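Mandelate racemase/muconate lactonizing enzyme family protein (Roseovarius nubinhibens ISM, PDB 3U4F) binds magnesium and, as a TIM-barrel member of the enolase superfamily, probably acts as a hydro-lyase. Local coordinates at residues A[234-239]-A[256-261]; A[263-268]-A[291-296]; A[281-286]-A[305-310]; A[210-215]-A[242-247]. All coordinates share one frame; numbering follows the deposited sequence.

Contact 1 of 4, residues A[234-239]-A[256-261]. With MG (magnesium ion), chain E; GAI (guanidine), chain F.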
loop_
_atom_site.group_PDB
_atom_site.type_symbol
_atom_site.label_atom_id
_atom_site.label_comp_id
_atom_site.label_asym_id
_atom_site.label_seq_id
_atom_site.Cartn_x
_atom_site.Cartn_y
_atom_site.Cartn_z
ATOM N N CYS A 234 0.925 8.091 -18.493
ATOM C CA CYS A 234 1.723 8.796 -17.491
ATOM C C CYS A 234 1.819 7.985 -16.189
ATOM O O CYS A 234 0.962 7.139 -15.907
ATOM C CB CYS A 234 1.034 10.111 -17.160
ATOM S SG CYS A 234 0.852 11.249 -18.590
ATOM N N PRO A 235 2.797 8.301 -15.342
ATOM C CA PRO A 235 2.835 7.655 -14.023
ATOM C C PRO A 235 1.449 7.521 -13.380
ATOM O O PRO A 235 0.746 8.522 -13.168
ATOM C CB PRO A 235 3.741 8.600 -13.209
ATOM C CG PRO A 235 4.755 9.068 -14.301
ATOM C CD PRO A 235 3.827 9.363 -15.465
ATOM N N TYR A 236 1.057 6.286 -13.070
ATOM C CA TYR A 236 -0.325 6.026 -12.692
ATOM C C TYR A 236 -0.724 6.767 -11.416
ATOM O O TYR A 236 -1.884 7.043 -11.194
ATOM C CB TYR A 236 -0.557 4.511 -12.559
ATOM C CG TYR A 236 0.079 3.859 -11.352
ATOM C CD1 TYR A 236 -0.535 3.955 -10.086
ATOM C CD2 TYR A 236 1.258 3.108 -11.466
ATOM C CE1 TYR A 236 0.031 3.342 -8.953
ATOM C CE2 TYR A 236 1.842 2.482 -10.313
ATOM C CZ TYR A 236 1.206 2.611 -9.079
ATOM O OH TYR A 236 1.709 1.982 -7.936
ATOM N N TRP A 237 0.262 7.079 -10.578
ATOM C CA TRP A 237 0.026 7.763 -9.313
ATOM C C TRP A 237 -0.135 9.280 -9.471
ATOM O O TRP A 237 -0.381 9.971 -8.469
ATOM C CB TRP A 237 1.160 7.452 -8.320
ATOM C CG TRP A 237 2.573 7.797 -8.798
ATOM C CD1 TRP A 237 3.278 8.924 -8.509
ATOM C CD2 TRP A 237 3.441 6.982 -9.607
ATOM N NE1 TRP A 237 4.516 8.886 -9.115
ATOM C CE2 TRP A 237 4.652 7.692 -9.768
ATOM C CE3 TRP A 237 3.323 5.712 -10.175
ATOM C CZ2 TRP A 237 5.722 7.198 -10.511
ATOM C CZ3 TRP A 237 4.400 5.203 -10.915
ATOM C CH2 TRP A 237 5.580 5.955 -11.081
ATOM N N GLU A 238 0.012 9.786 -10.699
ATOM C CA GLU A 238 -0.188 11.227 -10.983
ATOM C C GLU A 238 -1.484 11.443 -11.770
ATOM O O GLU A 238 -1.473 11.552 -12.993
ATOM C CB GLU A 238 1.014 11.813 -11.744
ATOM C CG GLU A 238 2.334 11.770 -10.964
ATOM C CD GLU A 238 2.379 12.748 -9.777
ATOM O OE1 GLU A 238 1.428 13.553 -9.575
ATOM O OE2 GLU A 238 3.372 12.693 -9.012
ATOM N N LEU A 239 -2.605 11.489 -11.061
ATOM C CA LEU A 239 -3.904 11.476 -11.749
ATOM C C LEU A 239 -4.091 12.735 -12.601
ATOM O O LEU A 239 -4.701 12.685 -13.659
ATOM C CB LEU A 239 -5.062 11.350 -10.758
ATOM C CG LEU A 239 -5.147 10.099 -9.856
ATOM C CD1 LEU A 239 -6.328 10.242 -8.929
ATOM C CD2 LEU A 239 -5.342 8.874 -10.702
ATOM N N GLY A 256 -5.675 2.135 -14.405
ATOM C CA GLY A 256 -6.121 1.829 -13.051
ATOM C C GLY A 256 -5.629 0.482 -12.527
ATOM O O GLY A 256 -5.972 0.119 -11.408
ATOM N N GLU A 257 -4.833 -0.252 -13.305
ATOM C CA GLU A 257 -4.471 -1.607 -12.911
ATOM C C GLU A 257 -3.735 -1.691 -11.580
ATOM O O GLU A 257 -3.909 -2.684 -10.879
ATOM C CB GLU A 257 -3.705 -2.350 -13.996
ATOM C CG GLU A 257 -2.282 -1.843 -14.228
ATOM C CD GLU A 257 -1.748 -2.382 -15.509
ATOM O OE1 GLU A 257 -2.408 -2.173 -16.570
ATOM O OE2 GLU A 257 -0.667 -3.003 -15.454
ATOM N N GLN A 258 -2.959 -0.655 -11.220
ATOM C CA GLN A 258 -2.243 -0.659 -9.902
ATOM C C GLN A 258 -3.007 0.002 -8.785
ATOM O O GLN A 258 -2.517 0.101 -7.670
ATOM C CB GLN A 258 -0.860 0.000 -10.002
ATOM C CG GLN A 258 0.141 -0.801 -10.780
ATOM C CD GLN A 258 0.181 -0.496 -12.277
ATOM O OE1 GLN A 258 -0.348 0.517 -12.764
ATOM N NE2 GLN A 258 0.886 -1.337 -13.001
ATOM N N ASP A 259 -4.219 0.452 -9.065
ATOM C CA ASP A 259 -5.005 1.143 -8.066
ATOM C C ASP A 259 -5.803 0.182 -7.192
ATOM O O ASP A 259 -6.727 -0.473 -7.672
ATOM C CB ASP A 259 -5.926 2.130 -8.763
ATOM C CG ASP A 259 -5.173 3.360 -9.213
ATOM O OD1 ASP A 259 -4.879 4.212 -8.338
ATOM O OD2 ASP A 259 -4.814 3.441 -10.403
ATOM N N CYS A 260 -5.445 0.124 -5.913
ATOM C CA CYS A 260 -6.083 -0.821 -5.000
ATOM C C CYS A 260 -6.890 -0.072 -3.915
ATOM O O CYS A 260 -7.538 -0.679 -3.075
ATOM C CB CYS A 260 -5.012 -1.744 -4.383
ATOM S SG CYS A 260 -3.784 -0.900 -3.396
ATOM N N ASP A 261 -6.886 1.258 -3.981
ATOM C CA ASP A 261 -7.496 2.114 -2.945
ATOM C C ASP A 261 -8.829 2.644 -3.464
ATOM O O ASP A 261 -8.856 3.394 -4.432
ATOM C CB ASP A 261 -6.530 3.273 -2.601
ATOM C CG ASP A 261 -7.104 4.271 -1.584
ATOM O OD1 ASP A 261 -8.288 4.192 -1.205
ATOM O OD2 ASP A 261 -6.338 5.161 -1.151
HETATM MG MG MG E . -1.569 -2.062 -18.435
HETATM C C GAI F . -1.054 -4.534 -18.925
HETATM N N1 GAI F . -0.825 -5.779 -19.254
HETATM N N2 GAI F . -0.146 -3.711 -18.291
HETATM N N3 GAI F . -2.259 -3.987 -19.156
HETATM O O HOH W 1 -4.121 5.519 -11.819
HETATM O O HOH W 2 -3.295 6.411 -8.497
HETATM O O HOH W 3 -0.555 -0.443 -17.888
#
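A chi1 of 72° sets CG of Tyr236 between its backbone N and carbonyl carbon and swings the ring across the gap to Gln258, whose chain bends at chi2 (90°) where it passes the ring. The methylene CB of Gln258 lies over one face of the phenol, 3.6 Å from the ring centroid and 16° off the normal, a CH-pi contact; Trp237 CE3 lies near the rim of the opposite face. Beside it, two waters link the backbone carbonyl of Tyr236 to the carboxylate of Asp259. Both donate to Tyr236 O, and each gives its other hydrogen to one carboxylate oxygen of Asp259, at 2.6 Å from the first water to OD2 and 2.7 Å from the second to OD1. One residue before Gln258, Glu257 OE1 binds the active-site magnesium at 2.0 Å, together with Asp205, Glu231, guanidine and water. Tyr236 OH is hydrogen-bonded to His93 O of the second subunit. The contact thus joins two successive loops of the barrel, one running from strand 229-231 to helix 239-248, the other from strand 253-255 to helix 262-270.

Contact 2 of 4, residues A[263-268]-A[291-296]; sequences TTWRRM and LRVARM
Two outer helices of the TIM barrel, 262-270 and 287-299, pack side by side here, their short segments nearly parallel at 16° with axes 10.3 Å apart. Trp265 and Val293 meet at the centre. Both methyls of Val293 rest on the same face of the indole: CG2 sits over the five-membered ring, 3.8 Å from its centroid and 14° off the normal, while CG1, anti to the backbone N of Val293 (chi1 170°), reaches the six-membered ring, 3.7 Å from Trp265 CE3. Met268 CE, from the helix of Trp265 itself, lies toward the rim of the opposite face, and the indole is therefore held between two apolar groups. Its NE1 is satisfied by a hydrogen bond to Asp259 O, which, with the groups on its two faces, should restrict the rotation of the ring. Arg266 sends its guanidinium away from this interface to a salt bridge with Glu238 of the second subunit. The CA and CB of Arg266 remain at the interface, where the SE of selenomethionine Met296 lies 3.9 Å from Arg266 CA and 4.1 Å from Arg266 CB.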
loop_
_atom_site.group_PDB
_atom_site.type_symbol
_atom_site.label_atom_id
_atom_site.label_comp_id
_atom_site.label_asym_id
_atom_site.label_seq_id
_atom_site.Cartn_x
_atom_site.Cartn_y
_atom_site.Cartn_z
ATOM N N THR A 263 -10.760 4.928 -2.355
ATOM C CA THR A 263 -10.816 6.401 -2.352
ATOM C C THR A 263 -10.134 7.025 -3.560
ATOM O O THR A 263 -10.653 7.990 -4.178
ATOM C CB THR A 263 -10.253 6.996 -1.046
ATOM O OG1 THR A 263 -10.847 6.301 0.037
ATOM C CG2 THR A 263 -10.642 8.477 -0.927
ATOM N N THR A 264 -9.006 6.457 -3.952
ATOM C CA THR A 264 -8.359 6.904 -5.172
ATOM C C THR A 264 -9.228 6.622 -6.388
ATOM O O THR A 264 -9.332 7.447 -7.285
ATOM C CB THR A 264 -7.020 6.252 -5.315
ATOM O OG1 THR A 264 -6.268 6.546 -4.128
ATOM C CG2 THR A 264 -6.301 6.757 -6.561
ATOM N N TRP A 265 -9.841 5.447 -6.419
ATOM C CA TRP A 265 -10.778 5.142 -7.493
ATOM C C TRP A 265 -11.898 6.201 -7.603
ATOM O O TRP A 265 -12.235 6.662 -8.708
ATOM C CB TRP A 265 -11.360 3.735 -7.297
ATOM C CG TRP A 265 -10.533 2.682 -7.972
ATOM C CD1 TRP A 265 -9.765 1.722 -7.365
ATOM C CD2 TRP A 265 -10.365 2.493 -9.381
ATOM N NE1 TRP A 265 -9.157 0.931 -8.306
ATOM C CE2 TRP A 265 -9.493 1.390 -9.555
ATOM C CE3 TRP A 265 -10.845 3.169 -10.517
ATOM C CZ2 TRP A 265 -9.105 0.921 -10.823
ATOM C CZ3 TRP A 265 -10.445 2.719 -11.769
ATOM C CH2 TRP A 265 -9.587 1.590 -11.914
ATOM N N ARG A 266 -12.467 6.586 -6.464
ATOM C CA ARG A 266 -13.527 7.579 -6.467
ATOM C C ARG A 266 -13.010 8.891 -7.029
ATOM O O ARG A 266 -13.694 9.516 -7.849
ATOM C CB ARG A 266 -14.126 7.799 -5.079
ATOM C CG ARG A 266 -15.347 8.770 -5.163
ATOM C CD ARG A 266 -16.101 8.904 -3.864
ATOM N NE ARG A 266 -15.229 8.921 -2.690
ATOM C CZ ARG A 266 -14.474 9.941 -2.293
ATOM N NH1 ARG A 266 -14.452 11.080 -2.970
ATOM N NH2 ARG A 266 -13.747 9.814 -1.195
ATOM N N ARG A 267 -11.809 9.292 -6.592
ATOM C CA ARG A 267 -11.183 10.532 -7.062
ATOM C C ARG A 267 -10.943 10.487 -8.572
ATOM O O ARG A 267 -11.240 11.465 -9.293
ATOM C CB ARG A 267 -9.876 10.794 -6.283
ATOM C CG ARG A 267 -9.083 12.045 -6.679
ATOM C CD ARG A 267 -7.850 12.281 -5.763
ATOM N NE ARG A 267 -7.145 13.461 -6.255
ATOM C CZ ARG A 267 -5.984 13.459 -6.920
ATOM N NH1 ARG A 267 -5.320 12.330 -7.136
ATOM N NH2 ARG A 267 -5.468 14.606 -7.350
HETATM N N MSE A 268 -10.416 9.354 -9.056
HETATM C CA MSE A 268 -10.045 9.227 -10.473
HETATM C C MSE A 268 -11.300 9.306 -11.353
HETATM O O MSE A 268 -11.300 9.953 -12.408
HETATM C CB MSE A 268 -9.353 7.885 -10.709
HETATM C CG MSE A 268 -8.864 7.688 -12.148
HETATM SE SE MSE A 268 -8.567 5.810 -12.632
HETATM C CE MSE A 268 -7.700 5.150 -10.964
ATOM N N LEU A 291 -16.640 -4.807 -8.202
ATOM C CA LEU A 291 -17.981 -4.415 -8.565
ATOM C C LEU A 291 -18.302 -3.018 -8.062
ATOM O O LEU A 291 -19.050 -2.272 -8.716
ATOM C CB LEU A 291 -18.993 -5.422 -8.031
ATOM C CG LEU A 291 -18.964 -6.757 -8.759
ATOM C CD1 LEU A 291 -19.760 -7.762 -7.928
ATOM C CD2 LEU A 291 -19.533 -6.624 -10.160
ATOM N N ARG A 292 -17.771 -2.677 -6.892
ATOM C CA ARG A 292 -17.874 -1.301 -6.395
ATOM C C ARG A 292 -17.249 -0.288 -7.363
ATOM O O ARG A 292 -17.857 0.746 -7.656
ATOM C CB ARG A 292 -17.284 -1.159 -4.975
ATOM C CG ARG A 292 -18.066 -1.932 -3.933
ATOM C CD ARG A 292 -17.415 -1.788 -2.538
ATOM N NE ARG A 292 -17.382 -0.377 -2.110
ATOM C CZ ARG A 292 -16.956 0.032 -0.918
ATOM N NH1 ARG A 292 -16.522 -0.881 -0.037
ATOM N NH2 ARG A 292 -16.945 1.346 -0.609
ATOM N N VAL A 293 -16.067 -0.601 -7.880
ATOM C CA VAL A 293 -15.440 0.238 -8.895
ATOM C C VAL A 293 -16.271 0.277 -10.194
ATOM O O VAL A 293 -16.492 1.353 -10.764
ATOM C CB VAL A 293 -13.983 -0.182 -9.152
ATOM C CG1 VAL A 293 -13.395 0.525 -10.382
ATOM C CG2 VAL A 293 -13.147 0.123 -7.916
ATOM N N ALA A 294 -16.738 -0.879 -10.644
ATOM C CA ALA A 294 -17.581 -0.931 -11.845
ATOM C C ALA A 294 -18.817 -0.073 -11.667
ATOM O O ALA A 294 -19.244 0.607 -12.610
ATOM C CB ALA A 294 -18.004 -2.377 -12.163
ATOM N N ARG A 295 -19.426 -0.124 -10.476
ATOM C CA ARG A 295 -20.636 0.700 -10.219
ATOM C C ARG A 295 -20.341 2.206 -10.213
ATOM O O ARG A 295 -21.133 2.987 -10.748
ATOM C CB ARG A 295 -21.350 0.297 -8.935
ATOM C CG ARG A 295 -22.129 -1.015 -9.056
ATOM C CD ARG A 295 -22.725 -1.422 -7.692
ATOM N NE ARG A 295 -22.669 -2.883 -7.531
ATOM C CZ ARG A 295 -22.009 -3.524 -6.560
ATOM N NH1 ARG A 295 -21.358 -2.859 -5.607
ATOM N NH2 ARG A 295 -22.036 -4.850 -6.534
HETATM N N MSE A 296 -19.221 2.619 -9.595
HETATM C CA MSE A 296 -18.791 4.026 -9.685
HETATM C C MSE A 296 -18.599 4.455 -11.149
HETATM O O MSE A 296 -19.058 5.544 -11.562
HETATM C CB MSE A 296 -17.463 4.245 -8.950
HETATM C CG MSE A 296 -17.509 3.994 -7.454
HETATM SE SE MSE A 296 -15.694 4.401 -6.779
HETATM C CE MSE A 296 -15.452 2.894 -5.518
#

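Contact 3 of 4, residues A[281-286]-A[305-310]; sequences ILYLGG and TPHCAN. With GAI (guanidine), chain F.
His307 O accepts a hydrogen bond of 2.7 Å from a water, which in turn accepts one from Ile281 N at 2.8 Å; the water thereby joins two backbones that share no direct hydrogen bond. The side chains touch more lightly. Tyr283 CE2 approaches His307 CE1 to 3.9 Å, and the two ring planes, 23° apart, are slid so far past each other that they hardly overlap, with centroids separated by 5.8 Å. CG of His307 stands anti to its backbone N (chi1 165°), which carries the imidazole to the guanidine pocket: CD2 lies 3.3 Å from guanidine N3, with the ligand at the ring's edge. His307 ND1 is hydrogen-bonded to Asp280 OD1, a second-shell bond that would help orient the imidazole, consistent with the His-Asp dyad of mandelate racemase relatives; Asp280 OD2 accepts from Tyr283 N. Lys94 of the second subunit packs on both rings. In the TIM barrel, the weakly bonded helical turn about 281-284 lies beside the loop from helix 287-299 to helix 313-322, whose Thr318 packs on Ile281 and Pro306.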
loop_
_atom_site.group_PDB
_atom_site.type_symbol
_atom_site.label_atom_id
_atom_site.label_comp_id
_atom_site.label_asym_id
_atom_site.label_seq_id
_atom_site.Cartn_x
_atom_site.Cartn_y
_atom_site.Cartn_z
ATOM N N ILE A 281 -8.740 -7.475 -10.757
ATOM C CA ILE A 281 -9.609 -8.024 -9.719
ATOM C C ILE A 281 -8.817 -8.470 -8.489
ATOM O O ILE A 281 -9.284 -8.291 -7.357
ATOM C CB ILE A 281 -10.423 -9.189 -10.272
ATOM C CG1 ILE A 281 -11.451 -8.687 -11.303
ATOM C CG2 ILE A 281 -11.127 -9.964 -9.146
ATOM C CD1 ILE A 281 -12.164 -9.951 -12.044
ATOM N N LEU A 282 -7.648 -9.052 -8.698
ATOM C CA LEU A 282 -6.879 -9.539 -7.558
ATOM C C LEU A 282 -6.006 -8.472 -6.878
ATOM O O LEU A 282 -5.847 -8.518 -5.651
ATOM C CB LEU A 282 -6.107 -10.802 -7.926
ATOM C CG LEU A 282 -6.981 -11.952 -8.498
ATOM C CD1 LEU A 282 -6.120 -13.182 -8.805
ATOM C CD2 LEU A 282 -8.135 -12.318 -7.525
ATOM N N TYR A 283 -5.471 -7.508 -7.632
ATOM C CA TYR A 283 -4.784 -6.357 -7.009
ATOM C C TYR A 283 -5.727 -5.517 -6.155
ATOM O O TYR A 283 -5.352 -5.005 -5.103
ATOM C CB TYR A 283 -4.103 -5.441 -8.038
ATOM C CG TYR A 283 -2.917 -6.049 -8.810
ATOM C CD1 TYR A 283 -2.178 -7.124 -8.283
ATOM C CD2 TYR A 283 -2.507 -5.509 -10.042
ATOM C CE1 TYR A 283 -1.074 -7.658 -8.971
ATOM C CE2 TYR A 283 -1.410 -6.071 -10.769
ATOM C CZ TYR A 283 -0.710 -7.154 -10.217
ATOM O OH TYR A 283 0.392 -7.716 -10.870
ATOM N N LEU A 284 -6.964 -5.376 -6.620
ATOM C CA LEU A 284 -7.913 -4.503 -5.979
ATOM C C LEU A 284 -8.522 -5.088 -4.701
ATOM O O LEU A 284 -9.022 -4.332 -3.880
ATOM C CB LEU A 284 -9.015 -4.083 -6.984
ATOM C CG LEU A 284 -10.165 -3.173 -6.533
ATOM C CD1 LEU A 284 -9.673 -1.846 -5.957
ATOM C CD2 LEU A 284 -11.014 -2.919 -7.752
ATOM N N GLY A 285 -8.508 -6.422 -4.545
ATOM C CA GLY A 285 -9.067 -7.037 -3.358
ATOM C C GLY A 285 -10.298 -7.916 -3.566
ATOM O O GLY A 285 -10.943 -8.316 -2.597
ATOM N N GLY A 286 -10.586 -8.253 -4.831
ATOM C CA GLY A 286 -11.571 -9.275 -5.151
ATOM C C GLY A 286 -12.778 -8.771 -5.947
ATOM O O GLY A 286 -12.882 -7.590 -6.336
ATOM N N THR A 305 -12.666 -2.268 -18.437
ATOM C CA THR A 305 -11.873 -3.230 -19.203
ATOM C C THR A 305 -10.724 -3.670 -18.293
ATOM O O THR A 305 -9.660 -3.068 -18.295
ATOM C CB THR A 305 -11.341 -2.585 -20.521
ATOM O OG1 THR A 305 -12.464 -2.242 -21.338
ATOM C CG2 THR A 305 -10.493 -3.566 -21.307
ATOM N N PRO A 306 -10.949 -4.721 -17.490
ATOM C CA PRO A 306 -9.975 -5.042 -16.429
ATOM C C PRO A 306 -8.621 -5.493 -16.944
ATOM O O PRO A 306 -8.489 -5.937 -18.074
ATOM C CB PRO A 306 -10.663 -6.193 -15.668
ATOM C CG PRO A 306 -12.114 -5.931 -15.864
ATOM C CD PRO A 306 -12.158 -5.532 -17.350
ATOM N N HIS A 307 -7.615 -5.388 -16.074
ATOM C CA HIS A 307 -6.288 -5.841 -16.363
ATOM C C HIS A 307 -6.217 -7.295 -15.942
ATOM O O HIS A 307 -6.681 -7.693 -14.868
ATOM C CB HIS A 307 -5.309 -5.007 -15.521
ATOM C CG HIS A 307 -3.931 -5.576 -15.423
ATOM N ND1 HIS A 307 -3.536 -6.382 -14.374
ATOM C CD2 HIS A 307 -2.841 -5.412 -16.209
ATOM C CE1 HIS A 307 -2.256 -6.696 -14.526
ATOM N NE2 HIS A 307 -1.813 -6.120 -15.629
ATOM N N CYS A 308 -5.624 -8.102 -16.780
ATOM C CA CYS A 308 -5.323 -9.464 -16.339
ATOM C C CYS A 308 -4.215 -9.902 -17.199
ATOM O O CYS A 308 -4.425 -10.105 -18.397
ATOM C CB CYS A 308 -6.542 -10.427 -16.392
ATOM S SG CYS A 308 -7.719 -10.265 -17.673
ATOM N N ALA A 309 -3.046 -10.050 -16.586
ATOM C CA ALA A 309 -1.807 -10.140 -17.334
ATOM C C ALA A 309 -1.084 -11.501 -17.326
ATOM O O ALA A 309 0.074 -11.605 -17.739
ATOM C CB ALA A 309 -0.883 -9.035 -16.911
ATOM N N ASN A 310 -1.748 -12.533 -16.827
ATOM C CA ASN A 310 -1.242 -13.878 -17.031
ATOM C C ASN A 310 -2.420 -14.831 -16.991
ATOM O O ASN A 310 -3.560 -14.409 -16.732
ATOM C CB ASN A 310 -0.219 -14.264 -15.984
ATOM C CG ASN A 310 -0.732 -14.075 -14.605
ATOM O OD1 ASN A 310 -1.673 -14.736 -14.179
ATOM N ND2 ASN A 310 -0.116 -13.148 -13.880
HETATM C C GAI F . -1.054 -4.534 -18.925
HETATM N N1 GAI F . -0.825 -5.779 -19.254
HETATM N N2 GAI F . -0.146 -3.711 -18.291
HETATM N N3 GAI F . -2.259 -3.987 -19.156
HETATM O O HOH W 4 -8.906 -8.383 -13.430
#

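Contact 4 of 4, residues A[210-215]-A[242-247]; sequences YAPAQA and TKEVSE. With MG (magnesium ion), chain G.
Apolar packing carries the contact between Pro212, Ala215 and Val245. One methyl of Val245, CG2, does most of the touching: it lies 3.7 Å from Pro212 CA and 3.9 Å from Ala215 CB, fitting between two residues one turn apart on the facing helix. CG2 is anti to the carbonyl carbon of Val245, while CG1 is anti to the backbone N (chi1 -178°) and meets Ala215 CB at 4.1 Å. At the more exposed margin, Glu244 stretches out an extended chain and crosses Pro212 at about a right angle, its OE1 3.7 Å from Pro212 CB; this is a van der Waals contact of the carboxylate with the proline ring. The two helices, 212-224 and 239-248, belong to successive beta-alpha units of the TIM barrel, and the contact falls where the first of them begins.

Polar bonds act mainly within each segment. Ala211, the N-cap residue, gives its N-H to Gln214 OE1 at 3.0 Å, in the carbonyl plane, so that the side chain of Gln214 folds back over the start of the helix. On the partner helix Lys243 NZ makes a salt bridge with Glu247 OE2 in which the hydrogen bond is weak, and it also donates to Met271 O.

Metal coordination occupies the C-terminal end of helix 239-248. Ser246 O binds a second magnesium at 2.1 Å, Leu249 O is another ligand, and four waters complete the shell.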
loop_
_atom_site.group_PDB
_atom_site.type_symbol
_atom_site.label_atom_id
_atom_site.label_comp_id
_atom_site.label_asym_id
_atom_site.label_seq_id
_atom_site.Cartn_x
_atom_site.Cartn_y
_atom_site.Cartn_z
ATOM N N TYR A 210 5.454 8.276 -19.597
ATOM C CA TYR A 210 5.575 9.621 -20.170
ATOM C C TYR A 210 5.139 10.802 -19.310
ATOM O O TYR A 210 4.195 10.702 -18.534
ATOM C CB TYR A 210 4.805 9.651 -21.482
ATOM C CG TYR A 210 5.359 8.708 -22.526
ATOM C CD1 TYR A 210 6.594 8.956 -23.126
ATOM C CD2 TYR A 210 4.651 7.570 -22.921
ATOM C CE1 TYR A 210 7.105 8.092 -24.128
ATOM C CE2 TYR A 210 5.143 6.711 -23.892
ATOM C CZ TYR A 210 6.362 6.977 -24.498
ATOM O OH TYR A 210 6.842 6.133 -25.464
ATOM N N ALA A 211 5.789 11.955 -19.483
ATOM C CA ALA A 211 5.161 13.203 -19.040
ATOM C C ALA A 211 3.988 13.524 -19.990
ATOM O O ALA A 211 3.969 13.034 -21.120
ATOM C CB ALA A 211 6.186 14.344 -19.047
ATOM N N PRO A 212 3.011 14.349 -19.542
ATOM C CA PRO A 212 1.812 14.570 -20.373
ATOM C C PRO A 212 2.091 15.073 -21.806
ATOM O O PRO A 212 1.501 14.565 -22.752
ATOM C CB PRO A 212 1.030 15.620 -19.591
ATOM C CG PRO A 212 1.493 15.472 -18.149
ATOM C CD PRO A 212 2.907 15.002 -18.217
ATOM N N ALA A 213 3.004 16.046 -21.976
ATOM C CA ALA A 213 3.270 16.523 -23.325
ATOM C C ALA A 213 3.867 15.430 -24.230
ATOM O O ALA A 213 3.560 15.371 -25.432
ATOM C CB ALA A 213 4.170 17.773 -23.305
ATOM N N GLN A 214 4.712 14.566 -23.669
ATOM C CA GLN A 214 5.244 13.449 -24.456
ATOM C C GLN A 214 4.130 12.473 -24.824
ATOM O O GLN A 214 4.145 11.883 -25.907
ATOM C CB GLN A 214 6.289 12.686 -23.679
ATOM C CG GLN A 214 7.588 13.452 -23.410
ATOM C CD GLN A 214 8.490 12.659 -22.497
ATOM O OE1 GLN A 214 8.091 12.230 -21.413
ATOM N NE2 GLN A 214 9.715 12.444 -22.941
ATOM N N ALA A 215 3.209 12.267 -23.896
ATOM C CA ALA A 215 2.115 11.333 -24.120
ATOM C C ALA A 215 1.139 11.925 -25.130
ATOM O O ALA A 215 0.548 11.191 -25.927
ATOM C CB ALA A 215 1.422 11.033 -22.813
ATOM N N THR A 242 -2.489 12.242 -16.085
ATOM C CA THR A 242 -3.320 11.385 -16.942
ATOM C C THR A 242 -4.564 12.139 -17.454
ATOM O O THR A 242 -4.926 12.020 -18.616
ATOM C CB THR A 242 -3.724 10.113 -16.174
ATOM O OG1 THR A 242 -2.523 9.458 -15.720
ATOM C CG2 THR A 242 -4.525 9.169 -17.075
ATOM N N LYS A 243 -5.205 12.914 -16.581
ATOM C CA LYS A 243 -6.351 13.737 -17.000
ATOM C C LYS A 243 -5.976 14.725 -18.117
ATOM O O LYS A 243 -6.697 14.875 -19.108
ATOM C CB LYS A 243 -6.901 14.488 -15.799
ATOM C CG LYS A 243 -8.164 15.310 -16.065
ATOM C CD LYS A 243 -8.662 15.896 -14.754
ATOM C CE LYS A 243 -9.517 17.146 -14.943
ATOM N NZ LYS A 243 -10.872 16.740 -15.362
ATOM N N GLU A 244 -4.846 15.413 -17.960
ATOM C CA GLU A 244 -4.390 16.304 -19.030
ATOM C C GLU A 244 -4.302 15.595 -20.381
ATOM O O GLU A 244 -4.690 16.154 -21.423
ATOM C CB GLU A 244 -3.031 16.925 -18.700
ATOM C CG GLU A 244 -2.763 18.156 -19.586
ATOM C CD GLU A 244 -1.364 18.732 -19.407
ATOM O OE1 GLU A 244 -0.773 18.571 -18.300
ATOM O OE2 GLU A 244 -0.884 19.340 -20.399
ATOM N N VAL A 245 -3.778 14.372 -20.375
ATOM C CA VAL A 245 -3.666 13.603 -21.607
ATOM C C VAL A 245 -5.032 13.233 -22.197
ATOM O O VAL A 245 -5.273 13.464 -23.392
ATOM C CB VAL A 245 -2.783 12.357 -21.407
ATOM C CG1 VAL A 245 -2.633 11.586 -22.711
ATOM C CG2 VAL A 245 -1.404 12.795 -20.848
ATOM N N SER A 246 -5.910 12.661 -21.363
ATOM C CA SER A 246 -7.320 12.393 -21.730
ATOM C C SER A 246 -7.990 13.614 -22.305
ATOM O O SER A 246 -8.679 13.524 -23.324
ATOM C CB SER A 246 -8.151 11.982 -20.494
ATOM O OG SER A 246 -7.718 10.712 -20.114
ATOM N N GLU A 247 -7.817 14.753 -21.647
ATOM C CA GLU A 247 -8.471 15.988 -22.137
ATOM C C GLU A 247 -7.964 16.460 -23.498
ATOM O O GLU A 247 -8.744 17.017 -24.285
ATOM C CB GLU A 247 -8.426 17.119 -21.095
ATOM C CG GLU A 247 -9.343 16.884 -19.895
ATOM C CD GLU A 247 -9.122 17.898 -18.766
ATOM O OE1 GLU A 247 -7.963 18.308 -18.518
ATOM O OE2 GLU A 247 -10.113 18.293 -18.116
HETATM MG MG MG G . -9.995 12.499 -24.533
HETATM O O HOH W 5 -9.054 10.643 -24.245
HETATM O O HOH W 6 -11.200 12.170 -22.813
HETATM O O HOH W 7 -11.596 11.605 -25.670
HETATM O O HOH W 8 -11.067 14.351 -24.920
#

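Overall arrangement
All four contacts lie in the barrel domain, and contact 1 touches each of the others. Its Gly256 O packs 3.3 Å from Trp265 CZ2 of contact 2, while Cys234 SG packs 3.5 Å from Val245 CG2 of contact 4. Contacts 1 and 3 come together at the active site: Glu257 OE1, a magnesium ligand, is 3.3 Å from His307 CD2, and both residues line the guanidine pocket. Leu284 of contact 3 packs against Trp265 and Val293, tying that contact to contact 2. Contact 4 stands apart from contact 3, with centres about 24 Å apart, and holds part of the second magnesium site. Contacts 1, 2 and 3 also touch the second subunit.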